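Local atomic coordinates of FAD-dependent pyridine nucleotide-disulphide oxidoreductase (Desulfovibrio vulgaris, PDB entry 3IWA), a protein that probably uses FAD to pass electrons from a reduced pyridine nucleotide to a disulphide or related acceptor, working as a two-chain assembly. Residues 19-24 with 318-323. Residues are numbered along the deposited sequence; the frame is centred on the assembly and turned at random.
Sequences ACRFKR and QGRVIG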
# COMPACT_ATOMS: atom_id res chain seq x y z
N ALA A 19 -0.73 -23.14 17.76
CA ALA A 19 -0.32 -24.49 18.04
C ALA A 19 0.48 -25.04 16.87
O ALA A 19 1.53 -25.65 17.08
CB ALA A 19 -1.55 -25.35 18.31
N CYS A 20 -0.01 -24.85 15.65
CA CYS A 20 0.69 -25.29 14.45
C CYS A 20 2.07 -24.62 14.30
O CYS A 20 3.05 -25.28 13.95
CB CYS A 20 -0.14 -25.00 13.22
SG CYS A 20 0.78 -25.32 11.73
N ARG A 21 2.15 -23.33 14.58
CA ARG A 21 3.44 -22.65 14.55
C ARG A 21 4.35 -23.19 15.67
O ARG A 21 5.57 -23.39 15.48
CB ARG A 21 3.23 -21.15 14.73
CG ARG A 21 4.46 -20.35 15.00
CD ARG A 21 5.44 -20.33 13.83
NE ARG A 21 6.57 -19.43 14.12
CZ ARG A 21 7.65 -19.33 13.35
NH1 ARG A 21 7.75 -20.03 12.24
NH2 ARG A 21 8.62 -18.50 13.68
N PHE A 22 3.77 -23.39 16.85
CA PHE A 22 4.50 -23.96 17.97
C PHE A 22 5.18 -25.28 17.60
O PHE A 22 6.40 -25.45 17.79
CB PHE A 22 3.58 -24.22 19.14
CG PHE A 22 4.24 -24.89 20.29
CD1 PHE A 22 5.41 -24.40 20.80
CD2 PHE A 22 3.68 -26.03 20.87
CE1 PHE A 22 6.04 -25.03 21.89
CE2 PHE A 22 4.29 -26.63 21.94
CZ PHE A 22 5.47 -26.11 22.46
N LYS A 23 4.36 -26.17 17.06
CA LYS A 23 4.76 -27.52 16.67
C LYS A 23 5.82 -27.51 15.57
O LYS A 23 6.77 -28.27 15.64
CB LYS A 23 3.53 -28.34 16.25
CG LYS A 23 2.62 -28.79 17.43
CD LYS A 23 3.26 -29.82 18.40
CE LYS A 23 3.49 -31.22 17.77
NZ LYS A 23 4.52 -32.04 18.52
N ARG A 24 5.71 -26.61 14.58
CA ARG A 24 6.73 -26.57 13.54
C ARG A 24 8.10 -26.32 14.19
O ARG A 24 9.06 -26.98 13.84
CB ARG A 24 6.40 -25.55 12.43
N GLN A 318 -1.16 -12.55 15.19
CA GLN A 318 -0.90 -12.69 16.63
C GLN A 318 -0.64 -14.16 17.00
O GLN A 318 0.18 -14.43 17.83
CB GLN A 318 -2.03 -12.14 17.50
CG GLN A 318 -2.34 -10.67 17.31
CD GLN A 318 -3.56 -10.23 18.11
OE1 GLN A 318 -4.16 -11.04 18.82
NE2 GLN A 318 -3.89 -8.95 18.05
N GLY A 319 -1.30 -15.08 16.33
CA GLY A 319 -1.12 -16.50 16.58
C GLY A 319 0.29 -16.95 16.29
O GLY A 319 0.87 -17.72 17.07
N ARG A 320 0.84 -16.44 15.18
CA ARG A 320 2.18 -16.79 14.79
C ARG A 320 3.14 -16.35 15.85
O ARG A 320 3.99 -17.12 16.25
CB ARG A 320 2.54 -16.16 13.46
CG ARG A 320 3.87 -16.64 12.95
CD ARG A 320 4.10 -16.16 11.51
NE ARG A 320 5.07 -17.00 10.82
CZ ARG A 320 6.37 -16.79 10.77
NH1 ARG A 320 7.11 -17.63 10.10
NH2 ARG A 320 6.93 -15.76 11.38
N VAL A 321 2.99 -15.13 16.33
CA VAL A 321 3.86 -14.61 17.38
C VAL A 321 3.68 -15.45 18.64
O VAL A 321 4.68 -15.75 19.29
CB VAL A 321 3.58 -13.11 17.67
CG1 VAL A 321 4.19 -12.63 19.00
CG2 VAL A 321 4.07 -12.23 16.48
N ILE A 322 2.44 -15.85 18.98
CA ILE A 322 2.27 -16.63 20.18
C ILE A 322 2.98 -17.99 19.99
O ILE A 322 3.70 -18.46 20.85
CB ILE A 322 0.79 -16.82 20.61
CG1 ILE A 322 0.18 -15.47 21.03
CG2 ILE A 322 0.72 -17.90 21.74
CD1 ILE A 322 -1.35 -15.44 21.12
N GLY A 323 2.81 -18.59 18.83
CA GLY A 323 3.52 -19.85 18.48
C GLY A 323 5.03 -19.86 18.69
O GLY A 323 5.59 -20.79 19.28
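Arg21 of helix 14-25 reaches over Gly323 to Arg320 of helix 314-326, and its course shows how two like charges can be stacked when an acid lies close by. Its CB lies against Gly323, 4.0 Å from the CA of that residue. CG, held anti to the backbone N, settles on the backbone of the other helix, 3.5 Å from Arg320 O and 3.6 Å from Gly323 CA. A bend at chi2 (66°) then carries CD and NE alongside Arg320 CG, while NE hydrogen-bonds to Thr324 OG1. At the tip, the guanidinium of Arg21 lies flat on that of Arg320, the centres 3.8 Å apart and the planes tilted by 28°. Arg21 NH1 and Arg320 NH1, both donors, come to 3.3 Å. Asp458 of the second subunit probably offsets the gathered positive charge: its OD2 forms a salt bridge with Arg320 NH2 and a long, weak ion pair with Arg21 NH2. Back at the helix backbones, Phe22 CA makes a CA-H...O contact with Gly323 O at 3.6 Å. Without a side chain at Gly323, the axes of 19-24 and 318-323 approach to 7.6 Å and cross at -36°. Helix 14-25, which links parallel strands 5-9 and 30-34, thus packs on helix 314-326 in an arrangement characteristic of the Rossmann-like FAD domain of this reductase family, with the arginine pair at the dimer interface.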